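Local atomic coordinates of integron gene cassette protein HFX_CASS2 (Uncultured bacterium, PDB entry 3FXH), a protein that is of unknown function, encoded by a mobile integron gene cassette, and folds into a compact all-helical domain that pairs with a second copy of itself. Residues A[26-29]-A[30-34]; A[46-49]-A[50-54]; A[92-95]-A[96-100]. One frame throughout, in Å; residues are numbered along the deposited sequence.

Interaction 1 (A[26-29]-A[30-34])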
loop_
_atom_site.group_PDB
_atom_site.type_symbol
_atom_site.label_atom_id
_atom_site.label_comp_id
_atom_site.label_asym_id
_atom_site.label_seq_id
_atom_site.Cartn_x
_atom_site.Cartn_y
_atom_site.Cartn_z
ATOM N N HIS A 26 -13.634 1.191 -11.274
ATOM C CA HIS A 26 -12.514 0.829 -12.142
ATOM C C HIS A 26 -11.212 1.458 -11.629
ATOM O O HIS A 26 -10.198 0.772 -11.445
ATOM C CB HIS A 26 -12.813 1.299 -13.579
ATOM C CG HIS A 26 -11.864 0.773 -14.611
ATOM N ND1 HIS A 26 -10.686 1.415 -14.937
ATOM C CD2 HIS A 26 -11.926 -0.321 -15.407
ATOM C CE1 HIS A 26 -10.058 0.728 -15.876
ATOM N NE2 HIS A 26 -10.790 -0.329 -16.181
ATOM N N ALA A 27 -11.243 2.766 -11.400
ATOM C CA ALA A 27 -10.045 3.499 -10.980
ATOM C C ALA A 27 -9.498 2.992 -9.645
ATOM O O ALA A 27 -8.292 2.859 -9.464
ATOM C CB ALA A 27 -10.340 4.990 -10.911
ATOM N N THR A 28 -10.397 2.715 -8.709
ATOM C CA THR A 28 -10.018 2.137 -7.423
ATOM C C THR A 28 -9.289 0.784 -7.560
ATOM O O THR A 28 -8.233 0.552 -6.955
ATOM C CB THR A 28 -11.262 1.997 -6.547
ATOM O OG1 THR A 28 -11.769 3.305 -6.281
ATOM C CG2 THR A 28 -10.935 1.298 -5.229
ATOM N N SER A 29 -9.866 -0.110 -8.350
ATOM C CA SER A 29 -9.257 -1.403 -8.603
ATOM C C SER A 29 -7.921 -1.258 -9.294
ATOM O O SER A 29 -7.010 -2.050 -9.050
ATOM C CB SER A 29 -10.186 -2.269 -9.458
ATOM O OG SER A 29 -11.332 -2.603 -8.703
ATOM N N ALA A 30 -7.814 -0.268 -10.180
ATOM C CA ALA A 30 -6.560 -0.017 -10.886
ATOM C C ALA A 30 -5.466 0.409 -9.907
ATOM O O ALA A 30 -4.313 -0.026 -10.018
ATOM C CB ALA A 30 -6.756 1.049 -11.961
ATOM N N VAL A 31 -5.837 1.252 -8.946
ATOM C CA VAL A 31 -4.877 1.751 -7.955
ATOM C C VAL A 31 -4.491 0.644 -6.981
ATOM O O VAL A 31 -3.335 0.536 -6.582
ATOM C CB VAL A 31 -5.406 3.017 -7.187
ATOM C CG1 VAL A 31 -4.495 3.353 -6.009
ATOM C CG2 VAL A 31 -5.497 4.210 -8.122
ATOM N N HIS A 32 -5.448 -0.199 -6.610
ATOM C CA HIS A 32 -5.124 -1.369 -5.788
ATOM C C HIS A 32 -4.146 -2.262 -6.553
ATOM O O HIS A 32 -3.221 -2.828 -5.977
ATOM C CB HIS A 32 -6.393 -2.161 -5.411
ATOM C CG HIS A 32 -7.161 -1.568 -4.268
ATOM N ND1 HIS A 32 -7.708 -2.332 -3.261
ATOM C CD2 HIS A 32 -7.471 -0.282 -3.974
ATOM C CE1 HIS A 32 -8.335 -1.545 -2.405
ATOM N NE2 HIS A 32 -8.203 -0.297 -2.811
ATOM N N GLU A 33 -4.347 -2.362 -7.860
ATOM C CA GLU A 33 -3.449 -3.122 -8.715
ATOM C C GLU A 33 -2.038 -2.534 -8.763
ATOM O O GLU A 33 -1.044 -3.266 -8.761
ATOM C CB GLU A 33 -4.020 -3.222 -10.131
ATOM C CG GLU A 33 -2.994 -3.601 -11.161
ATOM C CD GLU A 33 -3.629 -4.108 -12.436
ATOM O OE1 GLU A 33 -3.650 -3.367 -13.435
ATOM O OE2 GLU A 33 -4.118 -5.253 -12.429
ATOM N N ILE A 34 -1.940 -1.214 -8.841
ATOM C CA ILE A 34 -0.623 -0.600 -8.809
ATOM C C ILE A 34 0.100 -0.954 -7.521
ATOM O O ILE A 34 1.262 -1.341 -7.542
ATOM C CB ILE A 34 -0.694 0.925 -8.936
ATOM C CG1 ILE A 34 -1.160 1.311 -10.342
ATOM C CG2 ILE A 34 0.673 1.543 -8.649
ATOM C CD1 ILE A 34 -1.644 2.766 -10.449
#
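T28 and H32 sit one turn apart and lie side by side, their side chains pointing the same way. The methyl of T28 touches the imidazole: T28 CG2 lies 4.0 Å from H32 NE2 and equally far from H32 CD2. The same ring also comes close to the backbone, obliquely, with H32 CD2 3.2 Å from T28 O. T28 O also accepts the hydrogen bond from H32 N, at 2.9 Å and with an N-H...O angle of 163°. T28 places CG2 anti to its own amide nitrogen, and this sets OG1 back toward the preceding turn, where it bonds to N24 O. Three more bonds of the same i to i+4 kind run beside it. They join A30 N to H26 O, V31 N to A27 O and E33 N to S29 O, all at 2.9 to 3.0 Å. This is the regular alpha-helical ladder near the start of helix 24-43. The small and branched side chains rest on it: V31 CG2 comes to 3.4 Å from A27 O. Further out, H26 uses both ring nitrogens, ND1 on T90 OG1 and NE2 on L85 O, which fixes the rotation of the ring. E33 turns its carboxylate to the backbone amides of Y77 and Y78, and OE2 also forms a salt bridge with R36. A30 and V31 pack on I94 of helix 88-102, and V31 also meets C124 and L128. H32 packs on L125 of the second subunit.

Interaction 2 (A[46-49]-A[50-54]); sequences HSMT and RDQFH
T49 is the N-cap of helix 50-58, the residue at which the loop after helix 24-43 turns into the next helix. Its hydroxyl oxygen stands in for the carbonyl acceptor that a preceding turn would give. Q52 N donates to T49 OG1 at 3.2 Å, and the N-H...O angle of 161° makes the bond fairly straight. The first torsion of T49, chi1 66°, holds OG1 between the backbone N and the carbonyl carbon, where it can reach that amide. One residue on, the helical bonding begins: F53 N donates to T49 O at 3.0 Å, nearly along the C=O axis. Q52 also reaches back to the cap with its side chain. Q52 CG is anti to the backbone N (chi1 -178°); with the chain extended beyond it, OE1 reaches M48 and a water. This water bridges the two segments. It accepts from T49 N and donates to Q52 OE1, the latter at 2.7 Å.

M48 is a selenomethionine in the crystal and is buried. Its chain crosses both Q52 and F53 at about a right angle. M48 CG meets the amide oxygen of Q52, and the selenium rests against the start of F53, with M48 SE 3.7 Å from F53 CB. F62, F65 and L66 of helix 62-69 close round M48. F53 turns into the core, meeting F62 edge-to-face and packing on helix 116-131. R50 points elsewhere, to E108 and the carbonyl of K113. At the edge of the F53 ring, M48 SE makes a Met-aromatic contact, 5.5 Å from the centroid and 90° off the ring normal.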
loop_
_atom_site.group_PDB
_atom_site.type_symbol
_atom_site.label_atom_id
_atom_site.label_comp_id
_atom_site.label_asym_id
_atom_site.label_seq_id
_atom_site.Cartn_x
_atom_site.Cartn_y
_atom_site.Cartn_z
ATOM N N HIS A 46 13.712 -4.626 -6.340
ATOM C CA HIS A 46 13.793 -3.461 -7.219
ATOM C C HIS A 46 13.563 -2.182 -6.434
ATOM O O HIS A 46 12.903 -2.172 -5.396
ATOM C CB HIS A 46 12.803 -3.551 -8.391
ATOM C CG HIS A 46 12.965 -4.790 -9.214
ATOM N ND1 HIS A 46 14.085 -5.030 -9.979
ATOM C CD2 HIS A 46 12.162 -5.870 -9.371
ATOM C CE1 HIS A 46 13.964 -6.202 -10.579
ATOM N NE2 HIS A 46 12.805 -6.730 -10.230
ATOM N N SER A 47 14.110 -1.096 -6.950
ATOM C CA SER A 47 14.095 0.159 -6.238
ATOM C C SER A 47 14.023 1.260 -7.275
ATOM O O SER A 47 14.325 1.038 -8.447
ATOM C CB SER A 47 15.402 0.296 -5.443
ATOM O OG SER A 47 15.290 1.267 -4.423
HETATM N N MSE A 48 13.651 2.457 -6.844
HETATM C CA MSE A 48 13.751 3.616 -7.722
HETATM C C MSE A 48 14.273 4.796 -6.914
HETATM O O MSE A 48 13.969 4.910 -5.727
HETATM C CB MSE A 48 12.384 3.952 -8.325
HETATM C CG MSE A 48 12.388 5.197 -9.232
HETATM SE SE MSE A 48 10.618 5.423 -10.032
HETATM C CE MSE A 48 10.640 3.911 -11.315
ATOM N N THR A 49 15.044 5.670 -7.555
ATOM C CA THR A 49 15.555 6.860 -6.877
ATOM C C THR A 49 14.453 7.913 -6.785
ATOM O O THR A 49 13.568 7.969 -7.629
ATOM C CB THR A 49 16.770 7.451 -7.605
ATOM O OG1 THR A 49 16.367 7.956 -8.882
ATOM C CG2 THR A 49 17.861 6.396 -7.790
ATOM N N ARG A 50 14.487 8.748 -5.757
ATOM C CA ARG A 50 13.475 9.798 -5.658
ATOM C C ARG A 50 13.522 10.698 -6.898
ATOM O O ARG A 50 12.487 11.148 -7.402
ATOM C CB ARG A 50 13.647 10.608 -4.370
ATOM C CG ARG A 50 14.902 11.463 -4.306
ATOM C CD ARG A 50 14.930 12.248 -3.003
ATOM N NE ARG A 50 15.151 11.383 -1.843
ATOM C CZ ARG A 50 14.840 11.718 -0.595
ATOM N NH1 ARG A 50 14.280 12.895 -0.343
ATOM N NH2 ARG A 50 15.098 10.880 0.406
ATOM N N ASP A 51 14.720 10.939 -7.415
ATOM C CA ASP A 51 14.843 11.845 -8.553
ATOM C C ASP A 51 14.114 11.300 -9.780
ATOM O O ASP A 51 13.390 12.030 -10.455
ATOM C CB ASP A 51 16.309 12.172 -8.865
ATOM C CG ASP A 51 16.804 13.408 -8.116
ATOM O OD1 ASP A 51 16.248 13.722 -7.040
ATOM O OD2 ASP A 51 17.743 14.070 -8.605
ATOM N N GLN A 52 14.290 10.013 -10.061
ATOM C CA GLN A 52 13.608 9.416 -11.200
ATOM C C GLN A 52 12.103 9.364 -10.958
ATOM O O GLN A 52 11.319 9.598 -11.876
ATOM C CB GLN A 52 14.145 8.019 -11.505
ATOM C CG GLN A 52 13.491 7.387 -12.711
ATOM C CD GLN A 52 14.061 6.030 -13.045
ATOM O OE1 GLN A 52 14.073 5.123 -12.206
ATOM N NE2 GLN A 52 14.544 5.879 -14.275
ATOM N N PHE A 53 11.693 9.059 -9.727
ATOM C CA PHE A 53 10.275 8.992 -9.434
ATOM C C PHE A 53 9.605 10.349 -9.663
ATOM O O PHE A 53 8.548 10.424 -10.282
ATOM C CB PHE A 53 9.975 8.483 -8.019
ATOM C CG PHE A 53 8.521 8.610 -7.663
ATOM C CD1 PHE A 53 7.602 7.714 -8.175
ATOM C CD2 PHE A 53 8.064 9.681 -6.908
ATOM C CE1 PHE A 53 6.250 7.860 -7.908
ATOM C CE2 PHE A 53 6.725 9.838 -6.634
ATOM C CZ PHE A 53 5.809 8.924 -7.133
ATOM N N HIS A 54 10.223 11.426 -9.175
ATOM C CA HIS A 54 9.636 12.753 -9.339
ATOM C C HIS A 54 9.611 13.200 -10.804
ATOM O O HIS A 54 8.675 13.873 -11.243
ATOM C CB HIS A 54 10.343 13.790 -8.441
ATOM C CG HIS A 54 9.926 13.707 -7.007
ATOM N ND1 HIS A 54 8.699 14.155 -6.561
ATOM C CD2 HIS A 54 10.553 13.188 -5.924
ATOM C CE1 HIS A 54 8.588 13.914 -5.265
ATOM N NE2 HIS A 54 9.700 13.331 -4.854
HETATM O O HOH W 1 15.964 4.916 -10.315
#

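Interaction 3 (A[92-95]-A[96-100])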
loop_
_atom_site.group_PDB
_atom_site.type_symbol
_atom_site.label_atom_id
_atom_site.label_comp_id
_atom_site.label_asym_id
_atom_site.label_seq_id
_atom_site.Cartn_x
_atom_site.Cartn_y
_atom_site.Cartn_z
ATOM N N SER A 92 -5.127 7.849 -17.586
ATOM C CA SER A 92 -4.757 9.258 -17.645
ATOM C C SER A 92 -4.997 9.948 -16.303
ATOM O O SER A 92 -4.179 10.755 -15.867
ATOM C CB SER A 92 -5.531 9.974 -18.753
ATOM O OG SER A 92 -5.189 9.462 -20.030
ATOM N N PHE A 93 -6.118 9.640 -15.654
ATOM C CA PHE A 93 -6.384 10.200 -14.326
ATOM C C PHE A 93 -5.280 9.804 -13.359
ATOM O O PHE A 93 -4.752 10.638 -12.628
ATOM C CB PHE A 93 -7.731 9.743 -13.759
ATOM C CG PHE A 93 -7.916 10.086 -12.291
ATOM C CD1 PHE A 93 -8.456 11.307 -11.911
ATOM C CD2 PHE A 93 -7.541 9.191 -11.301
ATOM C CE1 PHE A 93 -8.618 11.627 -10.564
ATOM C CE2 PHE A 93 -7.689 9.505 -9.950
ATOM C CZ PHE A 93 -8.238 10.726 -9.586
ATOM N N ILE A 94 -4.941 8.521 -13.352
ATOM C CA ILE A 94 -3.895 8.031 -12.464
ATOM C C ILE A 94 -2.528 8.668 -12.754
ATOM O O ILE A 94 -1.866 9.145 -11.835
ATOM C CB ILE A 94 -3.823 6.490 -12.482
ATOM C CG1 ILE A 94 -5.101 5.908 -11.873
ATOM C CG2 ILE A 94 -2.591 5.975 -11.714
ATOM C CD1 ILE A 94 -5.205 4.422 -12.016
ATOM N N GLU A 95 -2.100 8.681 -14.018
ATOM C CA GLU A 95 -0.815 9.304 -14.358
ATOM C C GLU A 95 -0.754 10.772 -13.932
ATOM O O GLU A 95 0.264 11.244 -13.427
ATOM C CB GLU A 95 -0.528 9.191 -15.861
ATOM C CG GLU A 95 -0.382 7.761 -16.358
ATOM C CD GLU A 95 0.982 7.158 -16.073
ATOM O OE1 GLU A 95 1.566 7.425 -14.997
ATOM O OE2 GLU A 95 1.471 6.394 -16.929
ATOM N N ASN A 96 -1.837 11.504 -14.176
ATOM C CA ASN A 96 -1.898 12.907 -13.794
ATOM C C ASN A 96 -1.904 13.052 -12.277
ATOM O O ASN A 96 -1.311 13.981 -11.724
ATOM C CB ASN A 96 -3.137 13.577 -14.393
ATOM C CG ASN A 96 -3.371 14.972 -13.836
ATOM O OD1 ASN A 96 -2.800 15.950 -14.320
ATOM N ND2 ASN A 96 -4.213 15.068 -12.817
ATOM N N ALA A 97 -2.582 12.129 -11.609
ATOM C CA ALA A 97 -2.670 12.166 -10.153
ATOM C C ALA A 97 -1.284 11.991 -9.525
ATOM O O ALA A 97 -0.940 12.684 -8.575
ATOM C CB ALA A 97 -3.642 11.126 -9.647
ATOM N N PHE A 98 -0.474 11.084 -10.068
ATOM C CA PHE A 98 0.904 10.957 -9.587
ATOM C C PHE A 98 1.663 12.269 -9.759
ATOM O O PHE A 98 2.385 12.705 -8.863
ATOM C CB PHE A 98 1.646 9.835 -10.316
ATOM C CG PHE A 98 1.492 8.492 -9.671
ATOM C CD1 PHE A 98 2.314 8.113 -8.618
ATOM C CD2 PHE A 98 0.522 7.610 -10.109
ATOM C CE1 PHE A 98 2.172 6.878 -8.019
ATOM C CE2 PHE A 98 0.378 6.378 -9.514
ATOM C CZ PHE A 98 1.198 6.012 -8.459
ATOM N N GLY A 99 1.503 12.887 -10.925
ATOM C CA GLY A 99 2.149 14.154 -11.212
ATOM C C GLY A 99 1.786 15.200 -10.177
ATOM O O GLY A 99 2.661 15.883 -9.638
ATOM N N ARG A 100 0.492 15.309 -9.887
ATOM C CA ARG A 100 -0.014 16.300 -8.934
ATOM C C ARG A 100 0.520 16.076 -7.524
ATOM O O ARG A 100 0.996 17.004 -6.870
ATOM C CB ARG A 100 -1.545 16.287 -8.898
ATOM C CG ARG A 100 -2.203 16.834 -10.154
ATOM C CD ARG A 100 -3.713 16.967 -9.980
ATOM N NE ARG A 100 -4.436 15.698 -10.113
ATOM C CZ ARG A 100 -5.003 15.047 -9.102
ATOM N NH1 ARG A 100 -4.913 15.527 -7.869
ATOM N NH2 ARG A 100 -5.658 13.913 -9.323
HETATM O O HOH W 2 -5.792 13.172 -11.929
#
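F98 lies alongside I94, one turn earlier in the helix, and the two side chains point the same way. From CB outward, F98 first meets backbone: F98 CB is 3.7 Å from E95 O. Next, F98 CD2 passes I94 O at 3.3 Å, with that oxygen near the ring plane. Then F98 CE2 reaches the methyl branch, 3.7 Å from I94 CG2, which also sits at the ring edge and in its plane. The methyl is there because I94 sets CG2 opposite its own backbone nitrogen. Beneath them, F98 N donates to I94 O at 3.0 Å, with an N-H...O angle of 162°, and the other i to i+4 bonds of the helix run on either side in sequence. With an alanine here in place of F98, I94 CG2 would probably lose its partner at the ring edge, and a gap would open toward F53 and F62.

On a different part of the helix surface, F93 and R100 cross at about a right angle, with ring and guanidinium planes 55° apart. R100 NH2 lies 3.9 Å from F93 CE1. A water joins them as well, donating to F93 O and accepting from R100 NH2 at 2.7 Å. NH2 also forms a salt bridge with E130. E95 sends its carboxylate to the amides of I63 and A64, at the start of helix 62-69.

Helix 88-102 packs against three others of this all-helical fold. I94 meets A30, V31 and I34 of helix 24-43, F93 and A97 meet I127 of helix 116-131, and F98 meets C124 of that helix and F53 and S57 of helix 50-58.

How the interactions relate
Interactions 1 and 3 are turns within helices, while interaction 2 is the start of one. Interaction 1 is largely buried; interactions 2 and 3 are partly buried. Interaction 3 touches both others. I94 CG2 meets I34 CD1 at 3.6 Å, so helices 24-43 and 88-102 pack directly. F98 CD1 meets F53 CZ at 3.9 Å, which ties helix 50-58 to the same apolar interior. Interactions 1 and 2 do not touch; their centres are 21 Å apart. Interaction 2 relies on a capping hydroxyl and a selenium-aromatic contact. Interactions 1 and 3 are i to i+4 ladders with buried A30, V31, I94 and F98. Water-linked R100 of interaction 3 is partly exposed. Interaction 1 alone reaches the second subunit.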